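Local coordinates for lovastatin nonaketide synthase mokA (Monascus pilosus, PDB 6AD3), which builds the lovastatin polyketide chain iteratively from malonyl-CoA, the piece described here being its condensation domain, at residues 91-96 with 422-427. The protein carries 1 engineered substitution. Sequence-based numbering, arbitrary orientation.
Sequences AADDST and ATAETA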
ATOM      1  N   ALA A  91       4.405  16.968  -8.154  1.00 24.63           N
ATOM      2  CA  ALA A  91       5.449  17.557  -7.333  1.00 24.95           C
ATOM      3  C   ALA A  91       6.796  16.821  -7.445  1.00 27.17           C
ATOM      4  O   ALA A  91       7.831  17.364  -7.069  1.00 29.31           O
ATOM      5  CB  ALA A  91       4.979  17.614  -5.884  1.00 25.37           C
ATOM      6  N   ALA A  92       6.768  15.561  -7.899  1.00 20.90           N
ATOM      7  CA  ALA A  92       7.963  14.758  -8.033  1.00 24.25           C
ATOM      8  C   ALA A  92       8.747  15.162  -9.262  1.00 23.99           C
ATOM      9  O   ALA A  92       8.153  15.480 -10.312  1.00 25.55           O
ATOM     10  CB  ALA A  92       7.586  13.285  -8.131  1.00 24.07           C
ATOM     11  N   ASP A  93      10.076  15.032  -9.165  1.00 25.06           N
ATOM     12  CA  ASP A  93      10.976  15.187 -10.333  1.00 25.59           C
ATOM     13  C   ASP A  93      10.668  14.176 -11.426  1.00 26.93           C
ATOM     14  O   ASP A  93      10.779  14.484 -12.613  1.00 22.53           O
ATOM     15  CB  ASP A  93      12.481  15.053  -9.900  1.00 27.06           C
ATOM     16  CG  ASP A  93      12.995  16.289  -9.089  1.00 29.31           C
ATOM     17  OD1 ASP A  93      12.253  17.277  -8.969  1.00 30.95           O
ATOM     18  OD2 ASP A  93      14.116  16.223  -8.542  1.00 35.51           O
ATOM     19  N   ASP A  94      10.427  12.932 -11.028  1.00 24.15           N
ATOM     20  CA  ASP A  94      10.283  11.804 -11.965  1.00 24.39           C
ATOM     21  C   ASP A  94       9.222  10.859 -11.432  1.00 21.73           C
ATOM     22  O   ASP A  94       9.486  10.048 -10.522  1.00 23.29           O
ATOM     23  CB  ASP A  94      11.605  11.057 -12.098  1.00 24.70           C
ATOM     24  CG  ASP A  94      11.529   9.835 -13.026  1.00 26.35           C
ATOM     25  OD1 ASP A  94      10.491   9.554 -13.653  1.00 23.69           O
ATOM     26  OD2 ASP A  94      12.543   9.135 -13.106  1.00 33.31           O
ATOM     27  N   SER A  95       8.074  10.840 -12.078  1.00 19.64           N
ATOM     28  CA  SER A  95       6.963  10.066 -11.538  1.00 20.30           C
ATOM     29  C   SER A  95       7.083   8.540 -11.805  1.00 18.46           C
ATOM     30  O   SER A  95       6.236   7.766 -11.357  1.00 18.52           O
ATOM     31  CB  SER A  95       5.653  10.640 -12.059  1.00 22.80           C
ATOM     32  OG  SER A  95       5.514  10.386 -13.424  1.00 24.87           O
ATOM     33  N   THR A  96       8.167   8.108 -12.463  1.00 17.19           N
ATOM     34  CA  THR A  96       8.487   6.703 -12.590  1.00 18.86           C
ATOM     35  C   THR A  96       8.602   6.031 -11.211  1.00 17.40           C
ATOM     36  O   THR A  96       8.303   4.838 -11.064  1.00 17.97           O
ATOM     37  CB  THR A  96       9.795   6.484 -13.368  1.00 22.44           C
ATOM     38  OG1 THR A  96       9.740   7.206 -14.622  1.00 22.97           O
ATOM     39  CG2 THR A  96       9.993   5.003 -13.645  1.00 22.35           C
ATOM     40  N   ALA A 422       8.850  14.623  -4.005  1.00 23.11           N
ATOM     41  CA  ALA A 422       9.921  13.660  -4.125  1.00 24.72           C
ATOM     42  C   ALA A 422      10.958  14.193  -5.107  1.00 26.20           C
ATOM     43  O   ALA A 422      10.822  14.027  -6.319  1.00 23.34           O
ATOM     44  CB  ALA A 422       9.385  12.317  -4.591  1.00 22.68           C
ATOM     45  N   THR A 423      11.947  14.902  -4.594  1.00 25.50           N
ATOM     46  CA  THR A 423      12.909  15.589  -5.469  1.00 27.21           C
ATOM     47  C   THR A 423      14.373  15.367  -5.006  1.00 31.71           C
ATOM     48  O   THR A 423      14.650  14.732  -3.952  1.00 31.80           O
ATOM     49  CB  THR A 423      12.636  17.107  -5.503  1.00 26.63           C
ATOM     50  OG1 THR A 423      12.937  17.662  -4.226  1.00 27.52           O
ATOM     51  CG2 THR A 423      11.184  17.406  -5.842  1.00 27.32           C
ATOM     52  N   ALA A 424      15.299  15.962  -5.745  1.00 30.99           N
ATOM     53  CA  ALA A 424      16.695  15.997  -5.329  1.00 35.63           C
ATOM     54  C   ALA A 424      17.063  17.257  -4.513  1.00 39.10           C
ATOM     55  O   ALA A 424      18.233  17.416  -4.138  1.00 40.84           O
ATOM     56  CB  ALA A 424      17.605  15.874  -6.552  1.00 40.12           C
ATOM     57  N   GLU A 425      16.104  18.160  -4.275  1.00 37.98           N
ATOM     58  CA  GLU A 425      16.387  19.409  -3.526  1.00 41.99           C
ATOM     59  C   GLU A 425      15.701  19.536  -2.151  1.00 42.70           C
ATOM     60  O   GLU A 425      16.070  20.393  -1.354  1.00 37.45           O
ATOM     61  CB  GLU A 425      16.058  20.657  -4.370  1.00 57.66           C
ATOM     62  CG  GLU A 425      14.922  20.485  -5.368  1.00 65.19           C
ATOM     63  CD  GLU A 425      15.414  20.014  -6.724  1.00 71.52           C
ATOM     64  OE1 GLU A 425      14.691  19.231  -7.382  1.00 68.88           O
ATOM     65  OE2 GLU A 425      16.549  20.392  -7.107  1.00 68.48           O
ATOM     66  N   THR A 426      14.712  18.698  -1.866  1.00 36.97           N
ATOM     67  CA  THR A 426      14.107  18.668  -0.523  1.00 37.45           C
ATOM     68  C   THR A 426      14.007  17.235  -0.025  1.00 38.21           C
ATOM     69  O   THR A 426      13.872  16.320  -0.818  1.00 36.28           O
ATOM     70  CB  THR A 426      12.693  19.254  -0.547  1.00 45.44           C
ATOM     71  OG1 THR A 426      12.118  19.163   0.765  1.00 58.40           O
ATOM     72  CG2 THR A 426      11.796  18.482  -1.544  1.00 49.65           C
ATOM     73  N   ALA A 427      13.996  17.049   1.288  1.00 34.21           N
ATOM     74  CA  ALA A 427      13.663  15.733   1.867  1.00 33.18           C
ATOM     75  C   ALA A 427      12.828  15.875   3.152  1.00 32.64           C
ATOM     76  O   ALA A 427      12.985  15.089   4.106  1.00 31.20           O
ATOM     77  CB  ALA A 427      14.916  14.955   2.158  1.00 35.68           C
TER
HETATM   78  O   HOH W   1      11.149  11.986  -8.277  1.00 23.68           O
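The carbonyl oxygen of A422 is gripped by two donors, and through them it ties together two loops that lie more than 300 residues apart in sequence. One donor is the amide of D93, with 3.1 Å from D93 N to A422 O and an N-H...O angle of 163°. The other is a water, 2.8 Å from A422 O, which in turn accepts from D94 N, so successive amides reach one carbonyl, directly and through water. The CA of A92 adds a CH...O contact to the same oxygen, and A92 CB and A422 CB lie 4.1 Å apart.

The CG of D93 stands anti to its own carbonyl carbon (chi1 -72°), and the carboxylate reaches across T423 at about a right angle. There OD1 rests on the methyl, 3.3 Å from T423 CG2, while OD2 takes the amide of A424 at 3.0 Å from A424 N, from above the carboxylate plane. The case illustrates how one aspartate can hold a neighbouring loop with backbone and side chain together, binding the residues just before and just after T423. E425 OE1 lies 3.3 Å from D93 OD2 without a hydrogen bond, a proximity of like charges whose cost the A424 N-H probably offsets in part.

T423 turns its hydroxyl to its own loop: OG1 accepts from the amides of E425 and T426, an ST turn and ST motif that turn the chain at 423-426. D94 OD1 accepts from both the amide and the hydroxyl of T96, the amide bond closing an Asx turn.

I97 and W299 pack on A422, and backbone hydrogen bonds join T423 to S298. The contact links the loop between helix 80-91 and strand 100-107, of the five-stranded sheet, to that between helix 408-414 and strand 435-440, of the six-stranded one, consistent with a bridge between the two lobes of the condensation-domain fold.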